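Local coordinates for L-threonine 3-dehydrogenase (Clostridioides difficile, PDB 7OL1), which probably oxidises L-threonine at its 3-hydroxyl with NAD+ as coenzyme, at residues I25-T39 with V51-C65. Sequence-based numbering, arbitrary orientation.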
loop_
_atom_site.group_PDB
_atom_site.type_symbol
_atom_site.label_atom_id
_atom_site.label_comp_id
_atom_site.label_asym_id
_atom_site.label_seq_id
_atom_site.Cartn_x
_atom_site.Cartn_y
_atom_site.Cartn_z
ATOM N N ILE A 25 -24.246 -12.156 -9.849
ATOM C CA ILE A 25 -23.439 -11.416 -8.843
ATOM C C ILE A 25 -23.050 -12.354 -7.687
ATOM O O ILE A 25 -23.966 -12.902 -7.021
ATOM C CB ILE A 25 -24.273 -10.217 -8.330
ATOM C CG1 ILE A 25 -24.848 -9.383 -9.472
ATOM C CG2 ILE A 25 -23.496 -9.351 -7.355
ATOM C CD1 ILE A 25 -26.096 -8.610 -9.073
ATOM N N LEU A 26 -21.752 -12.470 -7.399
ATOM C CA LEU A 26 -21.220 -13.115 -6.165
ATOM C C LEU A 26 -20.839 -12.004 -5.190
ATOM O O LEU A 26 -20.004 -11.204 -5.536
ATOM C CB LEU A 26 -20.010 -13.986 -6.537
ATOM C CG LEU A 26 -19.107 -14.464 -5.397
ATOM C CD1 LEU A 26 -19.845 -15.355 -4.417
ATOM C CD2 LEU A 26 -17.886 -15.203 -5.935
ATOM N N ILE A 27 -21.424 -11.995 -4.003
ATOM C CA ILE A 27 -21.020 -11.136 -2.861
ATOM C C ILE A 27 -20.221 -11.957 -1.845
ATOM O O ILE A 27 -20.842 -12.800 -1.181
ATOM C CB ILE A 27 -22.268 -10.543 -2.183
ATOM C CG1 ILE A 27 -23.212 -9.895 -3.198
ATOM C CG2 ILE A 27 -21.844 -9.576 -1.088
ATOM C CD1 ILE A 27 -24.552 -9.555 -2.606
ATOM N N THR A 28 -18.927 -11.670 -1.672
ATOM C CA THR A 28 -18.135 -12.123 -0.495
ATOM C C THR A 28 -18.417 -11.170 0.672
ATOM O O THR A 28 -18.803 -10.034 0.423
ATOM C CB THR A 28 -16.650 -12.246 -0.836
ATOM O OG1 THR A 28 -16.143 -10.928 -0.691
ATOM C CG2 THR A 28 -16.370 -12.787 -2.228
ATOM N N GLY A 29 -18.315 -11.650 1.904
ATOM C CA GLY A 29 -18.556 -10.858 3.125
ATOM C C GLY A 29 -20.004 -10.421 3.247
ATOM O O GLY A 29 -20.294 -9.377 3.866
ATOM N N ALA A 30 -20.908 -11.229 2.735
ATOM C CA ALA A 30 -22.339 -10.883 2.608
ATOM C C ALA A 30 -23.022 -10.717 3.963
ATOM O O ALA A 30 -24.160 -10.277 3.929
ATOM C CB ALA A 30 -23.053 -11.924 1.785
ATOM N N LEU A 31 -22.422 -11.071 5.101
ATOM C CA LEU A 31 -23.152 -10.943 6.404
ATOM C C LEU A 31 -22.621 -9.771 7.252
ATOM O O LEU A 31 -23.198 -9.511 8.338
ATOM C CB LEU A 31 -23.079 -12.268 7.169
ATOM C CG LEU A 31 -23.685 -13.478 6.462
ATOM C CD1 LEU A 31 -23.699 -14.664 7.392
ATOM C CD2 LEU A 31 -25.085 -13.214 5.926
ATOM N N GLY A 32 -21.590 -9.067 6.778
ATOM C CA GLY A 32 -21.162 -7.768 7.339
ATOM C C GLY A 32 -22.278 -6.739 7.261
ATOM O O GLY A 32 -23.357 -7.079 6.739
ATOM N N GLN A 33 -22.022 -5.520 7.744
ATOM C CA GLN A 33 -23.030 -4.427 7.859
ATOM C C GLN A 33 -23.624 -4.101 6.479
ATOM O O GLN A 33 -24.879 -4.035 6.370
ATOM C CB GLN A 33 -22.384 -3.196 8.493
ATOM C CG GLN A 33 -23.376 -2.097 8.860
ATOM C CD GLN A 33 -22.781 -0.708 8.920
ATOM O OE1 GLN A 33 -23.459 0.246 9.289
ATOM N NE2 GLN A 33 -21.512 -0.571 8.560
ATOM N N ILE A 34 -22.756 -3.898 5.491
ATOM C CA ILE A 34 -23.090 -3.550 4.080
ATOM C C ILE A 34 -23.711 -4.771 3.388
ATOM O O ILE A 34 -24.792 -4.624 2.769
ATOM C CB ILE A 34 -21.822 -3.098 3.319
ATOM C CG1 ILE A 34 -21.045 -2.007 4.069
ATOM C CG2 ILE A 34 -22.136 -2.749 1.863
ATOM C CD1 ILE A 34 -19.866 -1.429 3.302
ATOM N N GLY A 35 -23.035 -5.924 3.409
ATOM C CA GLY A 35 -23.583 -7.157 2.800
ATOM C C GLY A 35 -25.006 -7.485 3.276
ATOM O O GLY A 35 -25.892 -7.782 2.425
ATOM N N SER A 36 -25.255 -7.450 4.589
ATOM C CA SER A 36 -26.594 -7.745 5.154
ATOM C C SER A 36 -27.659 -7.045 4.308
ATOM O O SER A 36 -28.621 -7.720 3.898
ATOM C CB SER A 36 -26.691 -7.366 6.584
ATOM O OG SER A 36 -25.911 -8.258 7.354
ATOM N N GLU A 37 -27.473 -5.763 4.001
ATOM C CA GLU A 37 -28.538 -4.960 3.348
ATOM C C GLU A 37 -28.354 -4.975 1.833
ATOM O O GLU A 37 -29.383 -4.829 1.128
ATOM C CB GLU A 37 -28.566 -3.544 3.916
ATOM C CG GLU A 37 -28.352 -3.517 5.415
ATOM C CD GLU A 37 -28.844 -2.238 6.050
ATOM O OE1 GLU A 37 -29.818 -1.652 5.474
ATOM O OE2 GLU A 37 -28.256 -1.848 7.111
ATOM N N LEU A 38 -27.122 -5.131 1.344
ATOM C CA LEU A 38 -26.867 -5.138 -0.124
ATOM C C LEU A 38 -27.502 -6.389 -0.757
ATOM O O LEU A 38 -28.160 -6.228 -1.819
ATOM C CB LEU A 38 -25.365 -5.065 -0.438
ATOM C CG LEU A 38 -25.057 -5.009 -1.935
ATOM C CD1 LEU A 38 -25.458 -3.656 -2.511
ATOM C CD2 LEU A 38 -23.594 -5.314 -2.236
ATOM N N THR A 39 -27.332 -7.584 -0.160
ATOM C CA THR A 39 -27.707 -8.869 -0.822
ATOM C C THR A 39 -29.230 -8.844 -1.022
ATOM O O THR A 39 -29.700 -9.173 -2.150
ATOM C CB THR A 39 -27.172 -10.122 -0.106
ATOM O OG1 THR A 39 -28.116 -10.609 0.842
ATOM C CG2 THR A 39 -25.856 -9.921 0.614
ATOM N N VAL A 51 -28.216 -13.791 -7.454
ATOM C CA VAL A 51 -27.383 -13.240 -6.357
ATOM C C VAL A 51 -27.014 -14.388 -5.423
ATOM O O VAL A 51 -27.938 -14.929 -4.690
ATOM C CB VAL A 51 -28.128 -12.116 -5.623
ATOM C CG1 VAL A 51 -27.356 -11.599 -4.422
ATOM C CG2 VAL A 51 -28.429 -10.992 -6.579
ATOM N N ILE A 52 -25.719 -14.701 -5.453
ATOM C CA ILE A 52 -25.018 -15.663 -4.560
ATOM C C ILE A 52 -24.373 -14.894 -3.408
ATOM O O ILE A 52 -23.281 -14.317 -3.614
ATOM C CB ILE A 52 -23.957 -16.431 -5.357
ATOM C CG1 ILE A 52 -24.594 -17.231 -6.488
ATOM C CG2 ILE A 52 -23.151 -17.312 -4.440
ATOM C CD1 ILE A 52 -24.503 -16.529 -7.790
ATOM N N ALA A 53 -25.004 -14.913 -2.241
ATOM C CA ALA A 53 -24.404 -14.429 -0.984
ATOM C C ALA A 53 -23.448 -15.486 -0.451
ATOM O O ALA A 53 -23.826 -16.631 -0.507
ATOM C CB ALA A 53 -25.473 -14.149 0.024
ATOM N N SER A 54 -22.284 -15.082 0.053
ATOM C CA SER A 54 -21.206 -15.950 0.581
ATOM C C SER A 54 -20.635 -15.356 1.875
ATOM O O SER A 54 -20.633 -14.150 1.980
ATOM C CB SER A 54 -20.152 -16.151 -0.483
ATOM O OG SER A 54 -19.116 -15.184 -0.435
ATOM N N SER A 55 -20.161 -16.181 2.812
ATOM C CA SER A 55 -19.544 -15.772 4.103
ATOM C C SER A 55 -18.682 -16.914 4.642
ATOM O O SER A 55 -18.894 -18.020 4.210
ATOM C CB SER A 55 -20.595 -15.364 5.104
ATOM O OG SER A 55 -20.007 -14.861 6.304
ATOM N N ARG A 56 -17.757 -16.626 5.557
ATOM C CA ARG A 56 -16.892 -17.607 6.260
ATOM C C ARG A 56 -17.790 -18.521 7.109
ATOM O O ARG A 56 -17.500 -19.742 7.174
ATOM C CB ARG A 56 -15.852 -16.863 7.108
ATOM C CG ARG A 56 -14.741 -17.738 7.671
ATOM C CD ARG A 56 -14.101 -17.167 8.938
ATOM N NE ARG A 56 -13.389 -18.157 9.756
ATOM C CZ ARG A 56 -12.196 -18.697 9.464
ATOM N NH1 ARG A 56 -11.554 -18.365 8.354
ATOM N NH2 ARG A 56 -11.645 -19.575 10.287
ATOM N N ARG A 57 -18.833 -17.956 7.725
ATOM C CA ARG A 57 -19.650 -18.604 8.788
ATOM C C ARG A 57 -21.054 -18.014 8.703
ATOM O O ARG A 57 -21.135 -16.776 8.557
ATOM C CB ARG A 57 -19.109 -18.342 10.205
ATOM C CG ARG A 57 -17.760 -18.975 10.545
ATOM C CD ARG A 57 -16.963 -18.337 11.693
ATOM N NE ARG A 57 -17.780 -18.082 12.884
ATOM C CZ ARG A 57 -18.194 -16.881 13.334
ATOM N NH1 ARG A 57 -17.865 -15.748 12.726
ATOM N NH2 ARG A 57 -18.947 -16.819 14.421
ATOM N N VAL A 58 -22.077 -18.883 8.772
ATOM C CA VAL A 58 -23.536 -18.600 8.995
ATOM C C VAL A 58 -23.743 -17.808 10.293
ATOM O O VAL A 58 -22.907 -17.932 11.210
ATOM C CB VAL A 58 -24.354 -19.906 9.064
ATOM C CG1 VAL A 58 -24.814 -20.369 7.685
ATOM C CG2 VAL A 58 -23.609 -21.021 9.805
ATOM N N LYS A 59 -24.832 -17.032 10.369
ATOM C CA LYS A 59 -25.226 -16.268 11.585
ATOM C C LYS A 59 -26.703 -16.549 11.851
ATOM O O LYS A 59 -27.547 -16.099 11.042
ATOM C CB LYS A 59 -24.886 -14.780 11.456
ATOM C CG LYS A 59 -23.498 -14.420 11.984
ATOM C CD LYS A 59 -22.844 -13.189 11.356
ATOM C CE LYS A 59 -21.364 -13.387 11.070
ATOM N NZ LYS A 59 -20.797 -12.280 10.263
ATOM N N GLU A 60 -26.943 -17.312 12.926
ATOM C CA GLU A 60 -28.240 -17.873 13.400
ATOM C C GLU A 60 -29.391 -17.471 12.466
ATOM O O GLU A 60 -29.765 -18.293 11.591
ATOM C CB GLU A 60 -28.477 -17.415 14.844
ATOM C CG GLU A 60 -27.526 -18.052 15.853
ATOM C CD GLU A 60 -26.871 -17.114 16.861
ATOM O OE1 GLU A 60 -27.081 -15.893 16.768
ATOM O OE2 GLU A 60 -26.138 -17.611 17.737
ATOM N N GLY A 61 -29.918 -16.252 12.650
ATOM C CA GLY A 61 -31.141 -15.751 11.998
ATOM C C GLY A 61 -30.896 -14.425 11.307
ATOM O O GLY A 61 -31.692 -13.491 11.496
ATOM N N ASN A 62 -29.816 -14.334 10.534
ATOM C CA ASN A 62 -29.644 -13.259 9.527
ATOM C C ASN A 62 -30.704 -13.478 8.450
ATOM O O ASN A 62 -30.944 -14.620 8.042
ATOM C CB ASN A 62 -28.226 -13.253 8.954
ATOM C CG ASN A 62 -27.820 -11.923 8.347
ATOM O OD1 ASN A 62 -28.368 -11.480 7.338
ATOM N ND2 ASN A 62 -26.820 -11.288 8.931
ATOM N N PRO A 63 -31.405 -12.409 7.992
ATOM C CA PRO A 63 -32.332 -12.517 6.862
ATOM C C PRO A 63 -31.718 -13.282 5.682
ATOM O O PRO A 63 -32.356 -14.187 5.177
ATOM C CB PRO A 63 -32.625 -11.061 6.441
ATOM C CG PRO A 63 -31.729 -10.186 7.328
ATOM C CD PRO A 63 -31.360 -11.037 8.529
ATOM N N VAL A 64 -30.485 -12.914 5.324
ATOM C CA VAL A 64 -29.750 -13.398 4.117
ATOM C C VAL A 64 -29.881 -14.915 4.046
ATOM O O VAL A 64 -30.437 -15.414 3.047
ATOM C CB VAL A 64 -28.256 -13.023 4.145
ATOM C CG1 VAL A 64 -27.549 -13.584 2.930
ATOM C CG2 VAL A 64 -28.012 -11.530 4.252
ATOM N N CYS A 65 -29.393 -15.576 5.106
ATOM C CA CYS A 65 -29.141 -17.037 5.233
ATOM C C CYS A 65 -30.411 -17.856 5.003
ATOM O O CYS A 65 -30.268 -19.056 4.728
ATOM C CB CYS A 65 -28.608 -17.380 6.616
ATOM S SG CYS A 65 -26.809 -17.249 6.695
HETATM O O HOH W 1 -19.798 -12.046 6.224
#
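The first beta-alpha-beta unit of a Rossmann-type nucleotide-binding fold brings strands 25-28 and 51-55 together as parallel neighbours, with helix 33-46 as the crossover. I25 O receives I52 N at 3.0 Å, and I52 O in turn accepts from I27 N. The next carbonyl, I27 O, is gripped twice by one residue: S54 N lies nearly in line with the C=O, though its N-H is bent away (131°), while S54 OG, also at 3.0 Å, comes in from the side at a C=O...OG angle of 112°. A30 N then bonds S54 O, tying the glycine-rich turn to the end of the second strand.

On the sheet face covered by helix 33-46, I27 CD1 meets V51 CG1 and A30 CB rests on A53 CB at 3.7 Å; L26 CD1 lies on the other face, 3.8 Å from I52 CG2. L31 packs against the loop that follows strand 51-55. With CG anti to its carbonyl carbon (chi1 -60°), the side chain is directed toward that loop, where CD2 sits 3.6 Å from V64 CB and CD1 lies 3.5 Å from R57 O. A water joins L31 N to S55 OG. V64 also packs against T39 OG1 on the helix and sits at the end of an Asx turn, in which N62 OD1 accepts from V64 N.

The sequence G29-A-L-G32-Q-I-G35 matches the GxxGxxG dinucleotide-binding motif of extended short-chain dehydrogenases, consistent with an NAD site in this apoenzyme.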